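Long-range contacts in amino acid adenylation domain-containing protein (Bacillus stratosphericus LAMA 585, PDB 6ULY), which probably selects an alpha-keto acid and activates it as an acyl adenylate, serving as the first adenylation domain of a nonribosomal depsipeptide synthetase: residues F249-L257 against A274-I285; G389-H399 against H406-T416. One frame throughout, in Å; residues are numbered along the deposited sequence.

Contact 1 of 2, residues F249-L257 against A274-I285. With SO4 (sulfate ion), chain N; SO4 (sulfate ion), chain O.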
loop_
_atom_site.group_PDB
_atom_site.type_symbol
_atom_site.label_atom_id
_atom_site.label_comp_id
_atom_site.label_asym_id
_atom_site.label_seq_id
_atom_site.Cartn_x
_atom_site.Cartn_y
_atom_site.Cartn_z
ATOM N N PHE A 249 13.111 14.300 -24.989
ATOM C CA PHE A 249 13.124 15.507 -24.170
ATOM C C PHE A 249 14.093 15.374 -23.001
ATOM O O PHE A 249 14.932 16.255 -22.778
ATOM C CB PHE A 249 11.730 15.842 -23.643
ATOM C CG PHE A 249 11.758 16.860 -22.542
ATOM C CD1 PHE A 249 11.852 18.210 -22.833
ATOM C CD2 PHE A 249 11.741 16.464 -21.215
ATOM C CE1 PHE A 249 11.901 19.148 -21.819
ATOM C CE2 PHE A 249 11.795 17.396 -20.198
ATOM C CZ PHE A 249 11.874 18.738 -20.497
ATOM N N ILE A 250 13.970 14.303 -22.211
ATOM C CA ILE A 250 14.822 14.193 -21.029
ATOM C C ILE A 250 16.284 14.061 -21.441
ATOM O O ILE A 250 17.185 14.440 -20.684
ATOM C CB ILE A 250 14.380 13.027 -20.119
ATOM C CG1 ILE A 250 14.464 11.686 -20.847
ATOM C CG2 ILE A 250 12.967 13.257 -19.586
ATOM C CD1 ILE A 250 15.709 10.887 -20.495
ATOM N N ALA A 251 16.547 13.546 -22.644
ATOM C CA ALA A 251 17.919 13.503 -23.140
ATOM C C ALA A 251 18.442 14.904 -23.445
ATOM O O ALA A 251 19.581 15.233 -23.099
ATOM C CB ALA A 251 18.000 12.617 -24.384
ATOM N N GLN A 252 17.626 15.741 -24.085
ATOM C CA GLN A 252 18.008 17.112 -24.429
ATOM C C GLN A 252 16.815 18.020 -24.169
ATOM O O GLN A 252 16.041 18.337 -25.081
ATOM C CB GLN A 252 18.462 17.212 -25.890
ATOM C CG GLN A 252 19.501 16.180 -26.314
ATOM C CD GLN A 252 20.881 16.464 -25.747
ATOM O OE1 GLN A 252 21.230 17.614 -25.479
ATOM N NE2 GLN A 252 21.673 15.410 -25.563
ATOM N N PRO A 253 16.632 18.462 -22.923
ATOM C CA PRO A 253 15.445 19.272 -22.601
ATOM C C PRO A 253 15.245 20.477 -23.508
ATOM O O PRO A 253 14.095 20.858 -23.769
ATOM C CB PRO A 253 15.704 19.699 -21.150
ATOM C CG PRO A 253 16.570 18.615 -20.592
ATOM C CD PRO A 253 17.449 18.173 -21.730
ATOM N N LEU A 254 16.320 21.092 -24.001
ATOM C CA LEU A 254 16.163 22.261 -24.861
ATOM C C LEU A 254 15.432 21.936 -26.156
ATOM O O LEU A 254 14.984 22.861 -26.842
ATOM C CB LEU A 254 17.525 22.876 -25.176
ATOM C CG LEU A 254 18.195 23.631 -24.025
ATOM C CD1 LEU A 254 19.523 24.211 -24.485
ATOM C CD2 LEU A 254 17.291 24.727 -23.467
ATOM N N ARG A 255 15.296 20.656 -26.504
ATOM C CA ARG A 255 14.466 20.291 -27.645
ATOM C C ARG A 255 13.041 20.798 -27.489
ATOM O O ARG A 255 12.380 21.103 -28.488
ATOM C CB ARG A 255 14.465 18.779 -27.827
ATOM C CG ARG A 255 15.715 18.274 -28.485
ATOM C CD ARG A 255 15.809 16.769 -28.459
ATOM N NE ARG A 255 17.041 16.337 -29.100
ATOM C CZ ARG A 255 17.567 15.125 -28.990
ATOM N NH1 ARG A 255 16.974 14.200 -28.247
ATOM N NH2 ARG A 255 18.698 14.844 -29.624
ATOM N N TRP A 256 12.539 20.871 -26.255
ATOM C CA TRP A 256 11.234 21.481 -26.027
ATOM C C TRP A 256 11.168 22.847 -26.695
ATOM O O TRP A 256 10.216 23.157 -27.421
ATOM C CB TRP A 256 10.971 21.600 -24.524
ATOM C CG TRP A 256 9.524 21.685 -24.128
ATOM C CD1 TRP A 256 8.431 21.503 -24.930
ATOM C CD2 TRP A 256 9.015 21.970 -22.818
ATOM N NE1 TRP A 256 7.278 21.661 -24.200
ATOM C CE2 TRP A 256 7.608 21.947 -22.901
ATOM C CE3 TRP A 256 9.614 22.247 -21.584
ATOM C CZ2 TRP A 256 6.792 22.188 -21.797
ATOM C CZ3 TRP A 256 8.801 22.488 -20.490
ATOM C CH2 TRP A 256 7.405 22.455 -20.603
ATOM N N LEU A 257 12.183 23.680 -26.463
ATOM C CA LEU A 257 12.215 24.992 -27.100
ATOM C C LEU A 257 12.227 24.859 -28.619
ATOM O O LEU A 257 11.411 25.477 -29.312
ATOM C CB LEU A 257 13.429 25.782 -26.611
ATOM C CG LEU A 257 13.504 26.012 -25.099
ATOM C CD1 LEU A 257 14.608 27.009 -24.769
ATOM C CD2 LEU A 257 12.173 26.489 -24.541
ATOM N N ALA A 274 10.021 19.438 -15.589
ATOM C CA ALA A 274 10.481 19.821 -16.918
ATOM C C ALA A 274 10.806 21.306 -16.972
ATOM O O ALA A 274 11.798 21.710 -17.589
ATOM C CB ALA A 274 9.429 19.460 -17.964
ATOM N N PHE A 275 9.986 22.135 -16.323
ATOM C CA PHE A 275 10.288 23.559 -16.257
ATOM C C PHE A 275 11.598 23.795 -15.520
ATOM O O PHE A 275 12.410 24.634 -15.930
ATOM C CB PHE A 275 9.149 24.312 -15.574
ATOM C CG PHE A 275 7.848 24.263 -16.331
ATOM C CD1 PHE A 275 7.025 23.150 -16.252
ATOM C CD2 PHE A 275 7.444 25.334 -17.115
ATOM C CE1 PHE A 275 5.832 23.101 -16.946
ATOM C CE2 PHE A 275 6.248 25.290 -17.811
ATOM C CZ PHE A 275 5.441 24.173 -17.724
ATOM N N ALA A 276 11.827 23.054 -14.437
ATOM C CA ALA A 276 13.083 23.191 -13.708
ATOM C C ALA A 276 14.258 22.697 -14.540
ATOM O O ALA A 276 15.352 23.269 -14.478
ATOM C CB ALA A 276 13.004 22.433 -12.386
ATOM N N MET A 277 14.056 21.633 -15.324
ATOM C CA MET A 277 15.128 21.143 -16.184
ATOM C C MET A 277 15.548 22.209 -17.187
ATOM O O MET A 277 16.744 22.428 -17.407
ATOM C CB MET A 277 14.686 19.869 -16.909
ATOM C CG MET A 277 14.608 18.637 -16.027
ATOM S SD MET A 277 14.098 17.150 -16.921
ATOM C CE MET A 277 15.605 16.731 -17.786
ATOM N N ILE A 278 14.576 22.890 -17.802
ATOM C CA ILE A 278 14.897 23.959 -18.745
ATOM C C ILE A 278 15.656 25.077 -18.042
ATOM O O ILE A 278 16.621 25.630 -18.585
ATOM C CB ILE A 278 13.612 24.478 -19.418
ATOM C CG1 ILE A 278 12.971 23.382 -20.274
ATOM C CG2 ILE A 278 13.908 25.705 -20.272
ATOM C CD1 ILE A 278 13.686 23.123 -21.586
ATOM N N ASN A 279 15.238 25.427 -16.822
ATOM C CA ASN A 279 15.927 26.480 -16.082
ATOM C C ASN A 279 17.389 26.131 -15.830
ATOM O O ASN A 279 18.221 27.031 -15.673
ATOM C CB ASN A 279 15.215 26.747 -14.756
ATOM C CG ASN A 279 13.848 27.372 -14.947
ATOM O OD1 ASN A 279 13.541 27.901 -16.014
ATOM N ND2 ASN A 279 13.022 27.320 -13.910
ATOM N N ASP A 280 17.723 24.839 -15.783
ATOM C CA ASP A 280 19.111 24.441 -15.583
ATOM C C ASP A 280 19.994 24.780 -16.775
ATOM O O ASP A 280 21.218 24.645 -16.673
ATOM C CB ASP A 280 19.203 22.938 -15.305
ATOM C CG ASP A 280 18.589 22.544 -13.972
ATOM O OD1 ASP A 280 18.532 23.393 -13.054
ATOM O OD2 ASP A 280 18.169 21.374 -13.844
ATOM N N TYR A 281 19.410 25.209 -17.896
ATOM C CA TYR A 281 20.139 25.496 -19.122
ATOM C C TYR A 281 20.167 26.989 -19.438
ATOM O O TYR A 281 20.148 27.378 -20.607
ATOM C CB TYR A 281 19.525 24.736 -20.298
ATOM C CG TYR A 281 19.763 23.246 -20.291
ATOM C CD1 TYR A 281 20.777 22.679 -21.055
ATOM C CD2 TYR A 281 18.964 22.400 -19.534
ATOM C CE1 TYR A 281 20.996 21.312 -21.058
ATOM C CE2 TYR A 281 19.173 21.033 -19.530
ATOM C CZ TYR A 281 20.191 20.494 -20.291
ATOM O OH TYR A 281 20.400 19.134 -20.286
ATOM N N GLU A 282 20.210 27.845 -18.413
ATOM C CA GLU A 282 20.159 29.281 -18.675
ATOM C C GLU A 282 21.360 29.741 -19.493
ATOM O O GLU A 282 21.240 30.645 -20.329
ATOM C CB GLU A 282 20.081 30.064 -17.365
ATOM C CG GLU A 282 21.330 29.998 -16.508
ATOM C CD GLU A 282 21.236 30.894 -15.289
ATOM O OE1 GLU A 282 20.422 31.842 -15.309
ATOM O OE2 GLU A 282 21.973 30.648 -14.312
ATOM N N LYS A 283 22.528 29.137 -19.263
ATOM C CA LYS A 283 23.721 29.530 -20.008
ATOM C C LYS A 283 23.506 29.354 -21.506
ATOM O O LYS A 283 23.698 30.292 -22.289
ATOM C CB LYS A 283 24.926 28.711 -19.540
ATOM N N GLU A 284 23.097 28.156 -21.921
ATOM C CA GLU A 284 22.902 27.878 -23.336
ATOM C C GLU A 284 21.614 28.488 -23.878
ATOM O O GLU A 284 21.491 28.655 -25.098
ATOM C CB GLU A 284 22.920 26.364 -23.595
ATOM C CG GLU A 284 22.310 25.501 -22.496
ATOM C CD GLU A 284 23.313 25.097 -21.415
ATOM O OE1 GLU A 284 24.266 24.347 -21.724
ATOM O OE2 GLU A 284 23.146 25.532 -20.254
ATOM N N ILE A 285 20.664 28.836 -23.008
ATOM C CA ILE A 285 19.476 29.551 -23.467
ATOM C C ILE A 285 19.820 30.999 -23.780
ATOM O O ILE A 285 19.285 31.588 -24.725
ATOM C CB ILE A 285 18.348 29.460 -22.424
ATOM C CG1 ILE A 285 17.757 28.050 -22.395
ATOM C CG2 ILE A 285 17.268 30.489 -22.726
ATOM C CD1 ILE A 285 16.884 27.778 -21.175
HETATM S S SO4 N . 19.747 11.650 -28.266
HETATM O O1 SO4 N . 18.493 12.018 -27.674
HETATM O O2 SO4 N . 20.097 10.318 -27.852
HETATM O O3 SO4 N . 19.629 11.689 -29.698
HETATM O O4 SO4 N . 20.768 12.568 -27.843
HETATM S S SO4 O . 18.801 15.763 -33.369
HETATM O O1 SO4 O . 17.493 16.042 -32.852
HETATM O O2 SO4 O . 19.787 16.099 -32.382
HETATM O O3 SO4 O . 18.902 14.368 -33.692
HETATM O O4 SO4 O . 19.024 16.545 -34.551
#
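W256 and F275 form the one ring pair here, T-shaped: the benzo edge of the indole points at a face of the phenyl ring, CH2 3.9 Å from CZ, planes 77° apart. A chi1 of -157° swings the indole across, setting CG opposite the backbone N, while NE1 is hydrogen-bonded to T268. M277 SD lies 4.0 Å from F249 CE2, an oblique Met-aromatic contact. Its CE methyl reaches P253 CG at 3.5 Å.

The rest is van der Waals packing of aliphatic groups on the P253 carbonyl, the phenol and the indole edge. I278 CD1 packs against P253 O at 3.2 Å, and its CG1 meets W256 CE3. Y281 crosses P253 at about a right angle, OH 3.4 Å from CD; on the same side of the ring, nearer CG and CD1, sits L254, whose CD2 also reaches I285 CG1 (3.5 Å). No hydrogen bond links the segments.

This buried apolar packing, in the AMP-binding part of the adenylation domain, joins helices 246-251 and 255-262 and the turn between them to helices 272-279 and 282-285. Strand 267-270 of the mixed sheet touches W256 and F275, helix 307-317 packs on I278, and W218 stacks on F249.

Contact 2 of 2, residues G389-H399 against H406-T416; sequences GITIRIVNHQH and HIGRVQIKGPT. With SO4 (sulfate ion), chain K.
Q411 and R393 lie side by side with their flat ends nearly coplanar, the amide and guanidinium planes 26° apart. OE1 of Q411 sits at the guanidinium edge, in its plane, and accepts from R393 NE at 2.6 Å and from R393 NH2 at 2.8 Å; the NH2 bond uses a lone pair in the carbonyl plane. R393 reaches it with CG between N and carbonyl carbon (chi1 74°) and its chain extended. W437 adds a cation-pi contact to this arginine. Q411 NE2 stands 4.3 Å above one face of the H399 ring and is hydrogen-bonded to ND1 of H439. H397 CA lies over one face of the R409 guanidinium, whose edge carries a sulfate oxygen, O3, 3.0 Å from NE; H399 NE2 shares that oxygen.

Between the strands, paired backbone bonds join T391 with K413, R393 with Q411 and V395 with R409. Alternate residues I392, I394, V410 and I412 form the apolar face, with I392 CG1 3.6 Å from I412 CD1.

This is an antiparallel hairpin, largely polar on one side, with V395 the apolar exception, and apolar on the other. With NE and NH2 both turned to the one OE1, the R393 side chain is held flat beside Q411, while R409 and H399, with K112 of the second subunit, hold a sulfate, probably from the crystallisation liquor, consistent with a patch that can receive an anion.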
loop_
_atom_site.group_PDB
_atom_site.type_symbol
_atom_site.label_atom_id
_atom_site.label_comp_id
_atom_site.label_asym_id
_atom_site.label_seq_id
_atom_site.Cartn_x
_atom_site.Cartn_y
_atom_site.Cartn_z
ATOM N N GLY A 389 -18.664 21.562 -14.623
ATOM C CA GLY A 389 -19.127 20.242 -14.277
ATOM C C GLY A 389 -18.540 19.673 -13.004
ATOM O O GLY A 389 -19.108 18.726 -12.446
ATOM N N ILE A 390 -17.433 20.228 -12.520
ATOM C CA ILE A 390 -16.715 19.690 -11.372
ATOM C C ILE A 390 -17.062 20.505 -10.137
ATOM O O ILE A 390 -17.140 21.740 -10.190
ATOM C CB ILE A 390 -15.194 19.695 -11.619
ATOM C CG1 ILE A 390 -14.821 18.767 -12.783
ATOM C CG2 ILE A 390 -14.454 19.308 -10.349
ATOM C CD1 ILE A 390 -14.863 17.301 -12.452
ATOM N N THR A 391 -17.278 19.816 -9.022
ATOM C CA THR A 391 -17.363 20.445 -7.713
ATOM C C THR A 391 -16.212 19.928 -6.864
ATOM O O THR A 391 -15.953 18.721 -6.831
ATOM C CB THR A 391 -18.702 20.156 -7.022
ATOM O OG1 THR A 391 -19.784 20.412 -7.928
ATOM C CG2 THR A 391 -18.860 21.049 -5.814
ATOM N N ILE A 392 -15.514 20.840 -6.201
ATOM C CA ILE A 392 -14.449 20.492 -5.274
ATOM C C ILE A 392 -14.881 20.917 -3.882
ATOM O O ILE A 392 -15.564 21.932 -3.714
ATOM C CB ILE A 392 -13.114 21.164 -5.653
ATOM C CG1 ILE A 392 -12.807 20.918 -7.130
ATOM C CG2 ILE A 392 -11.997 20.648 -4.758
ATOM C CD1 ILE A 392 -11.522 21.526 -7.589
ATOM N N ARG A 393 -14.485 20.136 -2.880
ATOM C CA ARG A 393 -14.682 20.535 -1.497
ATOM C C ARG A 393 -13.484 20.081 -0.680
ATOM O O ARG A 393 -12.739 19.178 -1.069
ATOM C CB ARG A 393 -15.990 19.973 -0.913
ATOM C CG ARG A 393 -15.968 18.486 -0.588
ATOM C CD ARG A 393 -17.223 18.076 0.182
ATOM N NE ARG A 393 -17.199 16.671 0.579
ATOM C CZ ARG A 393 -18.174 16.064 1.250
ATOM N NH1 ARG A 393 -19.266 16.732 1.601
ATOM N NH2 ARG A 393 -18.060 14.783 1.568
ATOM N N ILE A 394 -13.301 20.746 0.457
ATOM C CA ILE A 394 -12.238 20.448 1.406
ATOM C C ILE A 394 -12.898 20.046 2.719
ATOM O O ILE A 394 -13.739 20.785 3.242
ATOM C CB ILE A 394 -11.310 21.660 1.609
ATOM C CG1 ILE A 394 -10.892 22.265 0.261
ATOM C CG2 ILE A 394 -10.103 21.267 2.439
ATOM C CD1 ILE A 394 -9.997 21.376 -0.589
ATOM N N VAL A 395 -12.520 18.879 3.250
ATOM C CA VAL A 395 -13.125 18.335 4.459
ATOM C C VAL A 395 -12.035 17.974 5.460
ATOM O O VAL A 395 -10.862 17.822 5.112
ATOM C CB VAL A 395 -14.003 17.099 4.166
ATOM C CG1 VAL A 395 -15.155 17.471 3.253
ATOM C CG2 VAL A 395 -13.168 15.982 3.553
ATOM N N ASN A 396 -12.445 17.818 6.720
ATOM C CA ASN A 396 -11.514 17.556 7.803
ATOM C C ASN A 396 -11.452 16.057 8.106
ATOM O O ASN A 396 -11.977 15.223 7.359
ATOM C CB ASN A 396 -11.901 18.368 9.046
ATOM C CG ASN A 396 -13.251 17.971 9.623
ATOM O OD1 ASN A 396 -13.802 16.916 9.308
ATOM N ND2 ASN A 396 -13.789 18.829 10.482
ATOM N N HIS A 397 -10.807 15.717 9.225
ATOM C CA HIS A 397 -10.601 14.319 9.595
ATOM C C HIS A 397 -11.903 13.524 9.554
ATOM O O HIS A 397 -11.916 12.362 9.134
ATOM C CB HIS A 397 -9.975 14.249 10.992
ATOM C CG HIS A 397 -9.116 13.043 11.221
ATOM N ND1 HIS A 397 -8.904 12.510 12.473
ATOM C CD2 HIS A 397 -8.402 12.278 10.361
ATOM C CE1 HIS A 397 -8.104 11.462 12.375
ATOM N NE2 HIS A 397 -7.786 11.300 11.103
ATOM N N GLN A 398 -13.008 14.133 9.986
ATOM C CA GLN A 398 -14.302 13.465 10.028
ATOM C C GLN A 398 -15.135 13.707 8.776
ATOM O O GLN A 398 -16.352 13.489 8.800
ATOM C CB GLN A 398 -15.090 13.912 11.261
ATOM C CG GLN A 398 -14.496 13.452 12.576
ATOM C CD GLN A 398 -15.448 13.657 13.734
ATOM O OE1 GLN A 398 -16.609 14.022 13.538
ATOM N NE2 GLN A 398 -14.964 13.425 14.949
ATOM N N HIS A 399 -14.509 14.151 7.686
ATOM C CA HIS A 399 -15.200 14.372 6.418
ATOM C C HIS A 399 -16.292 15.430 6.547
ATOM O O HIS A 399 -17.286 15.410 5.813
ATOM C CB HIS A 399 -15.775 13.063 5.872
ATOM C CG HIS A 399 -14.729 12.076 5.456
ATOM N ND1 HIS A 399 -15.038 10.833 4.946
ATOM C CD2 HIS A 399 -13.377 12.154 5.466
ATOM C CE1 HIS A 399 -13.920 10.187 4.661
ATOM N NE2 HIS A 399 -12.899 10.967 4.967
ATOM N N HIS A 406 -8.660 26.856 4.827
ATOM C CA HIS A 406 -8.410 25.819 5.822
ATOM C C HIS A 406 -7.897 24.585 5.097
ATOM O O HIS A 406 -8.590 24.044 4.228
ATOM C CB HIS A 406 -9.677 25.476 6.613
ATOM C CG HIS A 406 -9.979 26.426 7.730
ATOM N ND1 HIS A 406 -9.747 26.115 9.053
ATOM C CD2 HIS A 406 -10.507 27.674 7.724
ATOM C CE1 HIS A 406 -10.113 27.133 9.813
ATOM N NE2 HIS A 406 -10.578 28.091 9.031
ATOM N N ILE A 407 -6.693 24.139 5.451
ATOM C CA ILE A 407 -6.123 22.957 4.818
ATOM C C ILE A 407 -6.893 21.722 5.258
ATOM O O ILE A 407 -7.039 21.455 6.455
ATOM C CB ILE A 407 -4.631 22.827 5.155
ATOM C CG1 ILE A 407 -3.843 23.960 4.486
ATOM C CG2 ILE A 407 -4.113 21.460 4.708
ATOM C CD1 ILE A 407 -2.368 23.985 4.831
ATOM N N GLY A 408 -7.385 20.959 4.286
ATOM C CA GLY A 408 -8.088 19.725 4.568
ATOM C C GLY A 408 -7.979 18.736 3.426
ATOM O O GLY A 408 -7.126 18.887 2.545
ATOM N N ARG A 409 -8.841 17.724 3.424
ATOM C CA ARG A 409 -8.808 16.671 2.418
ATOM C C ARG A 409 -9.609 17.096 1.194
ATOM O O ARG A 409 -10.796 17.425 1.304
ATOM C CB ARG A 409 -9.359 15.370 2.997
ATOM C CG ARG A 409 -8.450 14.747 4.032
ATOM C CD ARG A 409 -9.232 14.143 5.194
ATOM N NE ARG A 409 -8.350 13.413 6.100
ATOM C CZ ARG A 409 -7.595 13.984 7.034
ATOM N NH1 ARG A 409 -7.612 15.301 7.195
ATOM N NH2 ARG A 409 -6.821 13.235 7.808
ATOM N N VAL A 410 -8.962 17.070 0.030
ATOM C CA VAL A 410 -9.598 17.483 -1.215
ATOM C C VAL A 410 -10.494 16.361 -1.714
ATOM O O VAL A 410 -10.074 15.202 -1.794
ATOM C CB VAL A 410 -8.543 17.848 -2.275
ATOM C CG1 VAL A 410 -9.224 18.334 -3.554
ATOM C CG2 VAL A 410 -7.576 18.893 -1.740
ATOM N N GLN A 411 -11.727 16.704 -2.069
ATOM C CA GLN A 411 -12.658 15.750 -2.643
ATOM C C GLN A 411 -13.254 16.343 -3.908
ATOM O O GLN A 411 -13.399 17.562 -4.031
ATOM C CB GLN A 411 -13.776 15.382 -1.654
ATOM C CG GLN A 411 -13.293 14.604 -0.438
ATOM C CD GLN A 411 -14.438 14.100 0.427
ATOM O OE1 GLN A 411 -15.556 14.615 0.360
ATOM N NE2 GLN A 411 -14.167 13.081 1.233
ATOM N N ILE A 412 -13.608 15.467 -4.844
ATOM C CA ILE A 412 -14.056 15.876 -6.167
ATOM C C ILE A 412 -15.384 15.210 -6.478
ATOM O O ILE A 412 -15.525 13.992 -6.324
ATOM C CB ILE A 412 -13.026 15.512 -7.255
ATOM C CG1 ILE A 412 -11.646 16.076 -6.912
ATOM C CG2 ILE A 412 -13.494 16.011 -8.601
ATOM C CD1 ILE A 412 -11.593 17.581 -6.869
ATOM N N LYS A 413 -16.341 16.000 -6.948
ATOM C CA LYS A 413 -17.590 15.489 -7.488
ATOM C C LYS A 413 -17.748 15.993 -8.915
ATOM O O LYS A 413 -17.497 17.170 -9.195
ATOM C CB LYS A 413 -18.792 15.934 -6.650
ATOM C CG LYS A 413 -20.110 15.266 -7.050
ATOM C CD LYS A 413 -21.343 16.083 -6.633
ATOM C CE LYS A 413 -21.255 16.579 -5.210
ATOM N NZ LYS A 413 -22.554 17.148 -4.741
ATOM N N GLY A 414 -18.164 15.108 -9.814
ATOM C CA GLY A 414 -18.426 15.511 -11.171
ATOM C C GLY A 414 -18.627 14.350 -12.116
ATOM O O GLY A 414 -18.636 13.178 -11.722
ATOM N N PRO A 415 -18.793 14.665 -13.399
ATOM C CA PRO A 415 -19.044 13.633 -14.409
ATOM C C PRO A 415 -17.797 13.009 -15.013
ATOM O O PRO A 415 -17.932 12.171 -15.911
ATOM C CB PRO A 415 -19.816 14.416 -15.474
ATOM C CG PRO A 415 -19.206 15.787 -15.415
ATOM C CD PRO A 415 -18.843 16.023 -13.973
ATOM N N THR A 416 -16.605 13.395 -14.562
ATOM C CA THR A 416 -15.358 12.904 -15.135
ATOM C C THR A 416 -14.780 11.727 -14.364
ATOM O O THR A 416 -13.705 11.235 -14.722
ATOM C CB THR A 416 -14.318 14.029 -15.186
ATOM O OG1 THR A 416 -13.840 14.300 -13.865
ATOM C CG2 THR A 416 -14.914 15.299 -15.766
HETATM S S SO4 K . -9.382 9.602 5.179
HETATM O O1 SO4 K . -10.481 8.761 4.731
HETATM O O2 SO4 K . -9.056 9.301 6.549
HETATM O O3 SO4 K . -9.732 10.996 5.078
HETATM O O4 SO4 K . -8.242 9.346 4.350
HETATM O O HOH W 1 -20.335 18.651 -9.644
#

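Overall arrangement
Contact 1 closes before contact 2 opens, so the two follow one another along the chain, both in the AMP-binding part of the protein. Their centres lie 36 Å apart on opposite sides of the chain's centre, and the nearest atoms are about 20 Å apart. They share no secondary structure: contact 1 unites helices before and after strand 267-270 in the chain, two of which touch it, whereas contact 2 pairs two inner strands of a separate five-stranded antiparallel sheet. As a worked example, the pair illustrates how one adenylation domain combines helix packing beside a mixed sheet with hairpin pairing. The side chain of F275 is about 10 Å from the bound keto acyl adenylate, so contact 1 is near the ligand without touching it.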